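Local coordinates for protein enterochelin esterase (Salmonella enterica subsp. enterica serovar Typhimurium, PDB 3MGA) that probably hydrolyses the ester bonds of ferric enterobactin (enterochelin), which would let the bacterium release iron from this siderophore, at residues T35-D40 against T78-W83; V53-T58 against Y95-T100. All coordinates share one frame; numbering follows the deposited sequence.

Contact 1: residues T35-D40 against T78-W83; sequences TFWWRD and TDVWRW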
ATOM      1  N   THR A  35      -0.413 -20.304 -12.559  1.00 45.34           N
ATOM      2  CA  THR A  35      -1.285 -21.303 -11.960  1.00 46.46           C
ATOM      3  C   THR A  35      -1.138 -21.343 -10.447  1.00 46.01           C
ATOM      4  O   THR A  35      -0.027 -21.400  -9.919  1.00 45.68           O
ATOM      5  CB  THR A  35      -0.974 -22.715 -12.511  1.00 48.92           C
ATOM      6  OG1 THR A  35      -1.189 -22.732 -13.925  1.00 52.92           O
ATOM      7  CG2 THR A  35      -1.862 -23.761 -11.864  1.00 48.06           C
ATOM      8  N   PHE A  36      -2.278 -21.327  -9.763  1.00 45.87           N
ATOM      9  CA  PHE A  36      -2.336 -21.379  -8.312  1.00 45.39           C
ATOM     10  C   PHE A  36      -2.781 -22.761  -7.877  1.00 47.68           C
ATOM     11  O   PHE A  36      -3.597 -23.396  -8.551  1.00 50.62           O
ATOM     12  CB  PHE A  36      -3.324 -20.340  -7.792  1.00 44.11           C
ATOM     13  CG  PHE A  36      -2.882 -18.923  -8.008  1.00 41.63           C
ATOM     14  CD1 PHE A  36      -2.404 -18.162  -6.948  1.00 42.62           C
ATOM     15  CD2 PHE A  36      -2.923 -18.357  -9.263  1.00 39.43           C
ATOM     16  CE1 PHE A  36      -1.997 -16.848  -7.143  1.00 41.31           C
ATOM     17  CE2 PHE A  36      -2.509 -17.050  -9.467  1.00 41.42           C
ATOM     18  CZ  PHE A  36      -2.045 -16.294  -8.404  1.00 39.51           C
ATOM     19  N   TRP A  37      -2.237 -23.231  -6.758  1.00 48.20           N
ATOM     20  CA  TRP A  37      -2.591 -24.535  -6.223  1.00 50.42           C
ATOM     21  C   TRP A  37      -2.968 -24.439  -4.745  1.00 50.10           C
ATOM     22  O   TRP A  37      -2.337 -23.713  -3.974  1.00 48.36           O
ATOM     23  CB  TRP A  37      -1.423 -25.511  -6.334  1.00 52.18           C
ATOM     24  CG  TRP A  37      -0.795 -25.631  -7.682  1.00 54.00           C
ATOM     25  CD1 TRP A  37       0.352 -25.021  -8.102  1.00 56.02           C
ATOM     26  CD2 TRP A  37      -1.257 -26.417  -8.783  1.00 57.57           C
ATOM     27  NE1 TRP A  37       0.631 -25.376  -9.398  1.00 57.00           N
ATOM     28  CE2 TRP A  37      -0.341 -26.234  -9.841  1.00 58.40           C
ATOM     29  CE3 TRP A  37      -2.360 -27.261  -8.980  1.00 60.78           C
ATOM     30  CZ2 TRP A  37      -0.493 -26.862 -11.082  1.00 58.33           C
ATOM     31  CZ3 TRP A  37      -2.509 -27.887 -10.215  1.00 61.34           C
ATOM     32  CH2 TRP A  37      -1.580 -27.682 -11.248  1.00 60.69           C
ATOM     33  N   TRP A  38      -4.010 -25.172  -4.371  1.00 51.79           N
ATOM     34  CA  TRP A  38      -4.459 -25.260  -2.989  1.00 51.63           C
ATOM     35  C   TRP A  38      -4.797 -26.719  -2.745  1.00 54.42           C
ATOM     36  O   TRP A  38      -5.532 -27.327  -3.523  1.00 55.38           O
ATOM     37  CB  TRP A  38      -5.670 -24.365  -2.698  1.00 49.85           C
ATOM     38  CG  TRP A  38      -6.135 -24.461  -1.253  1.00 49.91           C
ATOM     39  CD1 TRP A  38      -5.530 -23.910  -0.155  1.00 48.72           C
ATOM     40  CD2 TRP A  38      -7.302 -25.144  -0.764  1.00 51.59           C
ATOM     41  NE1 TRP A  38      -6.244 -24.216   0.986  1.00 49.25           N
ATOM     42  CE2 TRP A  38      -7.335 -24.969   0.639  1.00 50.56           C
ATOM     43  CE3 TRP A  38      -8.319 -25.889  -1.376  1.00 53.27           C
ATOM     44  CZ2 TRP A  38      -8.345 -25.506   1.436  1.00 51.16           C
ATOM     45  CZ3 TRP A  38      -9.323 -26.427  -0.581  1.00 56.03           C
ATOM     46  CH2 TRP A  38      -9.327 -26.233   0.810  1.00 55.68           C
ATOM     47  N   ARG A  39      -4.228 -27.275  -1.681  1.00 56.32           N
ATOM     48  CA  ARG A  39      -4.451 -28.664  -1.310  1.00 59.98           C
ATOM     49  C   ARG A  39      -5.562 -28.723  -0.272  1.00 61.29           C
ATOM     50  O   ARG A  39      -5.436 -28.153   0.813  1.00 61.32           O
ATOM     51  CB  ARG A  39      -3.172 -29.272  -0.732  1.00 61.13           C
ATOM     52  CG  ARG A  39      -3.281 -30.758  -0.414  1.00 66.77           C
ATOM     53  CD  ARG A  39      -1.964 -31.313   0.103  1.00 69.59           C
ATOM     54  NE  ARG A  39      -1.980 -32.770   0.197  1.00 75.20           N
ATOM     55  CZ  ARG A  39      -0.962 -33.513   0.631  1.00 78.74           C
ATOM     56  NH1 ARG A  39       0.177 -32.946   1.031  1.00 78.03           N
ATOM     57  NH2 ARG A  39      -1.082 -34.832   0.667  1.00 82.57           N
ATOM     58  N   ASP A  40      -6.651 -29.407  -0.606  1.00 63.14           N
ATOM     59  CA  ASP A  40      -7.773 -29.537   0.311  1.00 64.79           C
ATOM     60  C   ASP A  40      -7.366 -30.499   1.422  1.00 67.21           C
ATOM     61  O   ASP A  40      -7.001 -31.639   1.144  1.00 69.52           O
ATOM     62  CB  ASP A  40      -9.013 -30.046  -0.435  1.00 66.22           C
ATOM     63  CG  ASP A  40     -10.279 -29.987   0.408  1.00 67.59           C
ATOM     64  OD1 ASP A  40     -10.195 -30.102   1.649  1.00 70.31           O
ATOM     65  OD2 ASP A  40     -11.369 -29.840  -0.180  1.00 67.21           O
ATOM     66  N   THR A  78      -8.898 -36.109  -6.959  1.00 79.19           N
ATOM     67  CA  THR A  78      -7.829 -35.697  -6.038  1.00 76.71           C
ATOM     68  C   THR A  78      -8.203 -34.515  -5.142  1.00 72.79           C
ATOM     69  O   THR A  78      -9.232 -33.873  -5.335  1.00 70.67           O
ATOM     70  CB  THR A  78      -6.569 -35.288  -6.822  1.00 75.40           C
ATOM     71  OG1 THR A  78      -6.894 -34.211  -7.709  1.00 74.06           O
ATOM     72  CG2 THR A  78      -6.025 -36.450  -7.622  1.00 78.66           C
ATOM     73  N   ASP A  79      -7.339 -34.237  -4.165  1.00 71.65           N
ATOM     74  CA  ASP A  79      -7.529 -33.110  -3.245  1.00 69.33           C
ATOM     75  C   ASP A  79      -6.862 -31.841  -3.794  1.00 66.38           C
ATOM     76  O   ASP A  79      -6.555 -30.920  -3.037  1.00 65.14           O
ATOM     77  CB  ASP A  79      -6.953 -33.435  -1.859  1.00 69.65           C
ATOM     78  CG  ASP A  79      -5.432 -33.612  -1.866  1.00 69.86           C
ATOM     79  OD1 ASP A  79      -4.809 -33.514  -2.945  1.00 68.76           O
ATOM     80  OD2 ASP A  79      -4.860 -33.851  -0.781  1.00 71.13           O
ATOM     81  N   VAL A  80      -6.637 -31.802  -5.105  1.00 66.56           N
ATOM     82  CA  VAL A  80      -5.987 -30.668  -5.733  1.00 64.55           C
ATOM     83  C   VAL A  80      -6.987 -29.711  -6.351  1.00 63.88           C
ATOM     84  O   VAL A  80      -7.821 -30.116  -7.162  1.00 64.88           O
ATOM     85  CB  VAL A  80      -5.048 -31.111  -6.875  1.00 65.94           C
ATOM     86  CG1 VAL A  80      -4.381 -29.893  -7.509  1.00 62.02           C
ATOM     87  CG2 VAL A  80      -4.004 -32.096  -6.372  1.00 68.24           C
ATOM     88  N   TRP A  81      -6.908 -28.448  -5.938  1.00 61.16           N
ATOM     89  CA  TRP A  81      -7.728 -27.388  -6.504  1.00 59.94           C
ATOM     90  C   TRP A  81      -6.763 -26.553  -7.340  1.00 59.09           C
ATOM     91  O   TRP A  81      -5.590 -26.418  -7.002  1.00 58.30           O
ATOM     92  CB  TRP A  81      -8.407 -26.542  -5.435  1.00 58.19           C
ATOM     93  CG  TRP A  81      -9.487 -27.247  -4.686  1.00 57.77           C
ATOM     94  CD1 TRP A  81      -9.326 -28.161  -3.689  1.00 60.35           C
ATOM     95  CD2 TRP A  81     -10.900 -27.052  -4.826  1.00 55.69           C
ATOM     96  NE1 TRP A  81     -10.549 -28.570  -3.218  1.00 60.66           N
ATOM     97  CE2 TRP A  81     -11.532 -27.903  -3.897  1.00 60.03           C
ATOM     98  CE3 TRP A  81     -11.692 -26.254  -5.656  1.00 55.21           C
ATOM     99  CZ2 TRP A  81     -12.921 -27.975  -3.769  1.00 60.03           C
ATOM    100  CZ3 TRP A  81     -13.068 -26.325  -5.533  1.00 57.34           C
ATOM    101  CH2 TRP A  81     -13.670 -27.181  -4.596  1.00 60.29           C
ATOM    102  N   ARG A  82      -7.267 -25.983  -8.424  1.00 59.97           N
ATOM    103  CA  ARG A  82      -6.436 -25.242  -9.342  1.00 59.15           C
ATOM    104  C   ARG A  82      -7.192 -24.092  -9.969  1.00 57.91           C
ATOM    105  O   ARG A  82      -8.415 -24.119 -10.085  1.00 58.83           O
ATOM    106  CB  ARG A  82      -5.982 -26.216 -10.444  1.00 62.31           C
ATOM    107  CG  ARG A  82      -5.168 -25.618 -11.588  1.00 64.46           C
ATOM    108  CD  ARG A  82      -4.895 -26.668 -12.664  1.00 70.99           C
ATOM    109  NE  ARG A  82      -6.135 -27.179 -13.249  1.00 75.71           N
ATOM    110  CZ  ARG A  82      -6.201 -28.153 -14.157  1.00 81.89           C
ATOM    111  NH1 ARG A  82      -5.095 -28.748 -14.599  1.00 83.75           N
ATOM    112  NH2 ARG A  82      -7.385 -28.544 -14.620  1.00 84.91           N
ATOM    113  N   TRP A  83      -6.440 -23.079 -10.375  1.00 56.31           N
ATOM    114  CA  TRP A  83      -6.992 -21.915 -11.043  1.00 54.61           C
ATOM    115  C   TRP A  83      -5.834 -21.155 -11.660  1.00 53.12           C
ATOM    116  O   TRP A  83      -4.787 -20.998 -11.043  1.00 51.02           O
ATOM    117  CB  TRP A  83      -7.772 -21.025 -10.074  1.00 53.34           C
ATOM    118  CG  TRP A  83      -8.378 -19.834 -10.735  1.00 51.22           C
ATOM    119  CD1 TRP A  83      -9.592 -19.768 -11.357  1.00 50.66           C
ATOM    120  CD2 TRP A  83      -7.796 -18.532 -10.845  1.00 48.38           C
ATOM    121  NE1 TRP A  83      -9.802 -18.502 -11.849  1.00 52.75           N
ATOM    122  CE2 TRP A  83      -8.713 -17.723 -11.549  1.00 50.21           C
ATOM    123  CE3 TRP A  83      -6.586 -17.970 -10.416  1.00 49.67           C
ATOM    124  CZ2 TRP A  83      -8.459 -16.379 -11.838  1.00 49.43           C
ATOM    125  CZ3 TRP A  83      -6.336 -16.626 -10.697  1.00 46.95           C
ATOM    126  CH2 TRP A  83      -7.270 -15.849 -11.397  1.00 47.10           C
TER
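Trp38 carries CG anti to its backbone N (chi1 180°) and Trp81, directly opposite, carries CG anti to its carbonyl carbon (chi1 -70°), and the two indoles lie side by side, pointing the same way. They line the inner face of an antiparallel sheet in the N-terminal domain, whose two facing sheets fit the immunoglobulin-like sandwich of the E-set clan. The rim of the Trp38 benzo ring meets the pyrrole part of Trp81, Trp38 CE3 to Trp81 CD1 at 3.4 Å. Trp38 CZ3 stands over one Trp81 face, and the Trp38 six-membered and Trp81 five-membered rings are inclined at 59°. Trp81 NE1 gives a weak bond to Asp40 OD2 (3.4 Å), an oxygen that also takes Ser48 OG and the salt bridge from Arg74. On the same face, Phe36 CD2 reaches the edge of the Trp83 indole at CE3 (3.9 Å), and strand 52-57 packs against all four rings, Val53 on Trp38 and Trp81, Ile57 on Phe36 and Trp83. Backbone bonds zip the strands, tight from Phe36 N to Trp83 O (2.8 Å), weak from Trp83 N to Phe36 O. The opposite face carries Trp37, whose benzo ring spans two residues: CE3 touches Val80 CG1 at 3.6 Å and CZ3 touches Arg82 CD at 3.6 Å. Helix 13-17 covers this face through Trp15 and Trp16, while Trp37 NE1 bonds Glu23. At the strand end Asp40 N bonds Asp79 O. There the extended Arg39 side chain brings NE to Asp79 OD2 (3.2 Å), a salt bridge in the guanidinium plane, on the syn side of the carboxylate but tilted out of its plane; Arg39 NH2 pairs with Glu13 OE1, and Asp79 OD1 accepts Trp16 NE1.

Contact 2: residues V53-T58 against Y95-T100; sequences VWVYIT and YCFIPT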
ATOM      1  N   VAL A  53     -13.385 -22.101  -3.437  1.00 55.09           N
ATOM      2  CA  VAL A  53     -12.015 -21.771  -3.061  1.00 52.88           C
ATOM      3  C   VAL A  53     -11.717 -20.520  -3.875  1.00 50.66           C
ATOM      4  O   VAL A  53     -11.136 -20.596  -4.957  1.00 50.47           O
ATOM      5  CB  VAL A  53     -11.010 -22.877  -3.413  1.00 53.44           C
ATOM      6  CG1 VAL A  53      -9.646 -22.502  -2.890  1.00 51.89           C
ATOM      7  CG2 VAL A  53     -11.455 -24.223  -2.837  1.00 56.26           C
ATOM      8  N   TRP A  54     -12.142 -19.370  -3.360  1.00 49.74           N
ATOM      9  CA  TRP A  54     -11.967 -18.108  -4.072  1.00 47.37           C
ATOM     10  C   TRP A  54     -10.510 -17.660  -4.068  1.00 45.96           C
ATOM     11  O   TRP A  54      -9.793 -17.811  -3.076  1.00 44.94           O
ATOM     12  CB  TRP A  54     -12.871 -17.009  -3.490  1.00 47.44           C
ATOM     13  CG  TRP A  54     -14.343 -17.400  -3.391  1.00 50.68           C
ATOM     14  CD1 TRP A  54     -15.005 -17.813  -2.266  1.00 52.39           C
ATOM     15  CD2 TRP A  54     -15.307 -17.433  -4.452  1.00 48.49           C
ATOM     16  NE1 TRP A  54     -16.312 -18.089  -2.559  1.00 54.01           N
ATOM     17  CE2 TRP A  54     -16.529 -17.863  -3.892  1.00 52.25           C
ATOM     18  CE3 TRP A  54     -15.261 -17.132  -5.817  1.00 48.51           C
ATOM     19  CZ2 TRP A  54     -17.693 -18.007  -4.650  1.00 51.54           C
ATOM     20  CZ3 TRP A  54     -16.415 -17.278  -6.571  1.00 50.60           C
ATOM     21  CH2 TRP A  54     -17.616 -17.713  -5.985  1.00 52.77           C
ATOM     22  N   VAL A  55     -10.073 -17.128  -5.199  1.00 44.67           N
ATOM     23  CA  VAL A  55      -8.724 -16.638  -5.337  1.00 42.76           C
ATOM     24  C   VAL A  55      -8.894 -15.136  -5.358  1.00 42.73           C
ATOM     25  O   VAL A  55      -9.452 -14.584  -6.306  1.00 45.11           O
ATOM     26  CB  VAL A  55      -8.076 -17.176  -6.629  1.00 43.45           C
ATOM     27  CG1 VAL A  55      -6.653 -16.655  -6.793  1.00 38.75           C
ATOM     28  CG2 VAL A  55      -8.098 -18.720  -6.615  1.00 43.75           C
ATOM     29  N   TYR A  56      -8.462 -14.483  -4.285  1.00 42.08           N
ATOM     30  CA  TYR A  56      -8.598 -13.037  -4.158  1.00 42.25           C
ATOM     31  C   TYR A  56      -7.233 -12.396  -4.335  1.00 41.36           C
ATOM     32  O   TYR A  56      -6.441 -12.358  -3.407  1.00 41.70           O
ATOM     33  CB  TYR A  56      -9.197 -12.691  -2.796  1.00 42.53           C
ATOM     34  CG  TYR A  56      -9.645 -11.255  -2.639  1.00 43.91           C
ATOM     35  CD1 TYR A  56     -10.942 -10.871  -2.985  1.00 45.19           C
ATOM     36  CD2 TYR A  56      -8.788 -10.285  -2.114  1.00 44.48           C
ATOM     37  CE1 TYR A  56     -11.372  -9.556  -2.833  1.00 47.49           C
ATOM     38  CE2 TYR A  56      -9.206  -8.968  -1.956  1.00 46.36           C
ATOM     39  CZ  TYR A  56     -10.498  -8.605  -2.316  1.00 50.42           C
ATOM     40  OH  TYR A  56     -10.916  -7.301  -2.155  1.00 52.60           O
ATOM     41  N   ILE A  57      -6.970 -11.922  -5.549  1.00 41.54           N
ATOM     42  CA  ILE A  57      -5.712 -11.285  -5.899  1.00 41.02           C
ATOM     43  C   ILE A  57      -5.965  -9.790  -6.046  1.00 41.43           C
ATOM     44  O   ILE A  57      -6.805  -9.376  -6.842  1.00 42.25           O
ATOM     45  CB  ILE A  57      -5.160 -11.845  -7.233  1.00 41.20           C
ATOM     46  CG1 ILE A  57      -5.093 -13.377  -7.195  1.00 42.73           C
ATOM     47  CG2 ILE A  57      -3.788 -11.270  -7.530  1.00 38.08           C
ATOM     48  CD1 ILE A  57      -4.626 -14.015  -8.494  1.00 42.76           C
ATOM     49  N   THR A  58      -5.244  -8.983  -5.273  1.00 41.00           N
ATOM     50  CA  THR A  58      -5.412  -7.532  -5.314  1.00 41.53           C
ATOM     51  C   THR A  58      -5.262  -6.975  -6.735  1.00 41.99           C
ATOM     52  O   THR A  58      -4.278  -7.240  -7.423  1.00 40.32           O
ATOM     53  CB  THR A  58      -4.403  -6.823  -4.377  1.00 40.91           C
ATOM     54  OG1 THR A  58      -4.565  -7.320  -3.050  1.00 40.77           O
ATOM     55  CG2 THR A  58      -4.618  -5.309  -4.373  1.00 39.44           C
ATOM     56  N   TYR A  95      -2.209 -11.792  -2.520  1.00 36.29           N
ATOM     57  CA  TYR A  95      -3.344 -12.654  -2.815  1.00 37.53           C
ATOM     58  C   TYR A  95      -3.617 -13.519  -1.600  1.00 39.02           C
ATOM     59  O   TYR A  95      -2.782 -13.622  -0.695  1.00 39.48           O
ATOM     60  CB  TYR A  95      -3.100 -13.529  -4.056  1.00 36.46           C
ATOM     61  CG  TYR A  95      -2.071 -14.618  -3.849  1.00 37.71           C
ATOM     62  CD1 TYR A  95      -0.714 -14.355  -3.963  1.00 36.63           C
ATOM     63  CD2 TYR A  95      -2.463 -15.916  -3.544  1.00 36.31           C
ATOM     64  CE1 TYR A  95       0.230 -15.361  -3.765  1.00 39.16           C
ATOM     65  CE2 TYR A  95      -1.532 -16.921  -3.354  1.00 37.59           C
ATOM     66  CZ  TYR A  95      -0.189 -16.642  -3.457  1.00 38.85           C
ATOM     67  OH  TYR A  95       0.730 -17.651  -3.262  1.00 36.99           O
ATOM     68  N   CYS A  96      -4.797 -14.123  -1.583  1.00 39.21           N
ATOM     69  CA  CYS A  96      -5.189 -15.003  -0.501  1.00 41.44           C
ATOM     70  C   CYS A  96      -6.275 -15.903  -1.051  1.00 42.66           C
ATOM     71  O   CYS A  96      -6.878 -15.577  -2.070  1.00 43.17           O
ATOM     72  CB  CYS A  96      -5.683 -14.197   0.718  1.00 41.70           C
ATOM     73  SG  CYS A  96      -7.108 -13.095   0.426  0.88 43.39           S
ATOM     74  N   PHE A  97      -6.490 -17.056  -0.427  1.00 44.51           N
ATOM     75  CA  PHE A  97      -7.552 -17.944  -0.878  1.00 46.41           C
ATOM     76  C   PHE A  97      -8.652 -17.939   0.167  1.00 47.86           C
ATOM     77  O   PHE A  97      -8.407 -17.621   1.329  1.00 48.67           O
ATOM     78  CB  PHE A  97      -7.071 -19.387  -1.096  1.00 47.52           C
ATOM     79  CG  PHE A  97      -5.808 -19.507  -1.903  1.00 47.94           C
ATOM     80  CD1 PHE A  97      -5.651 -18.811  -3.094  1.00 48.75           C
ATOM     81  CD2 PHE A  97      -4.812 -20.402  -1.517  1.00 48.37           C
ATOM     82  CE1 PHE A  97      -4.483 -18.944  -3.848  1.00 48.82           C
ATOM     83  CE2 PHE A  97      -3.656 -20.551  -2.271  1.00 48.16           C
ATOM     84  CZ  PHE A  97      -3.491 -19.820  -3.438  1.00 47.77           C
ATOM     85  N   ILE A  98      -9.865 -18.293  -0.252  1.00 49.85           N
ATOM     86  CA  ILE A  98     -11.000 -18.357   0.649  1.00 51.33           C
ATOM     87  C   ILE A  98     -11.740 -19.681   0.437  1.00 54.23           C
ATOM     88  O   ILE A  98     -12.771 -19.729  -0.249  1.00 54.55           O
ATOM     89  CB  ILE A  98     -11.973 -17.191   0.433  1.00 51.81           C
ATOM     90  CG1 ILE A  98     -11.226 -15.856   0.428  1.00 49.45           C
ATOM     91  CG2 ILE A  98     -13.066 -17.213   1.504  1.00 51.55           C
ATOM     92  CD1 ILE A  98     -12.117 -14.666   0.222  1.00 51.46           C
ATOM     93  N   PRO A  99     -11.204 -20.770   1.017  1.00 55.44           N
ATOM     94  CA  PRO A  99     -11.847 -22.071   0.893  1.00 57.89           C
ATOM     95  C   PRO A  99     -13.041 -22.135   1.833  1.00 60.39           C
ATOM     96  O   PRO A  99     -12.868 -22.017   3.045  1.00 62.67           O
ATOM     97  CB  PRO A  99     -10.749 -23.052   1.306  1.00 57.77           C
ATOM     98  CG  PRO A  99      -9.842 -22.278   2.174  1.00 57.25           C
ATOM     99  CD  PRO A  99      -9.959 -20.834   1.803  1.00 54.55           C
ATOM    100  N   THR A 100     -14.240 -22.305   1.274  1.00 61.74           N
ATOM    101  CA  THR A 100     -15.465 -22.343   2.069  1.00 64.20           C
ATOM    102  C   THR A 100     -16.475 -23.375   1.589  1.00 66.92           C
ATOM    103  O   THR A 100     -16.395 -23.866   0.464  1.00 66.80           O
ATOM    104  CB  THR A 100     -16.181 -20.974   2.044  1.00 63.80           C
ATOM    105  OG1 THR A 100     -17.427 -21.074   2.752  1.00 66.28           O
ATOM    106  CG2 THR A 100     -16.459 -20.537   0.606  1.00 61.08           C
TER
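Ile57 and Tyr95 at one end of this antiparallel strand pair, and Val53 and Pro99 at the other, mark where the backbones close in: CA to CA is 4.1 Å for Ile57-Tyr95 and 4.0 Å for Val53-Pro99. The side chains are closer at the Ile57 end, where Ile57 CG1 presses on Tyr95 CB at 3.7 Å. The backbone between is close too. Trp54 O accepts Ile98 N (2.9 Å) in the carbonyl plane, on a lone pair, and also meets Phe97 CA at 3.1 Å; Trp54 N in turn bonds Ile98 O, from well above the carbonyl plane. Val53, Val55, Ile57, Tyr95, Phe97 and Pro99 turn toward the facing sheet, all buried but Pro99, which stays partly exposed; here Val55 CG2 meets Phe97 CD1 at a relaxed 4.3 Å.

The other face is the more solvent-exposed one, with Trp54 and Tyr56 partly exposed. Trp54 CG stands anti to its carbonyl carbon (chi1 -53°), and the indole crosses toward Thr100, with NE1 4.0 Å from CG2 of that residue. The Tyr56 ring leads away from the partner strand, leaving CB against Cys96 SG (3.9 Å) and the sulfur oblique to the ring. Helix 117-127 lies over this face, Trp124 meeting Tyr56 edge-to-face and Leu127 touching Trp54 and Ile98, while strands 32-39 and 80-87 cover the inner one.

In the fold
From the N terminus the chain runs through strand 32-39, then strand 52-57, then strands 80-87 and 92-100. Contact 1 closes the loop between 35-40 and 78-83; contact 2 closes the one between 53-58 and 95-100. The segments alternate, so the two closures cross: each successive pair of these strands passes from one sheet to the other. The contacts belong to the two facing sheets of the N-terminal domain, their centres about 12 Å apart. Side chains mesh directly between them, Trp38 CZ2 with Pro99 CB at 3.4 Å and Trp81 CE3 with Val53 CG2 at 3.5 Å, while Phe36 meets Tyr95 edge-to-face.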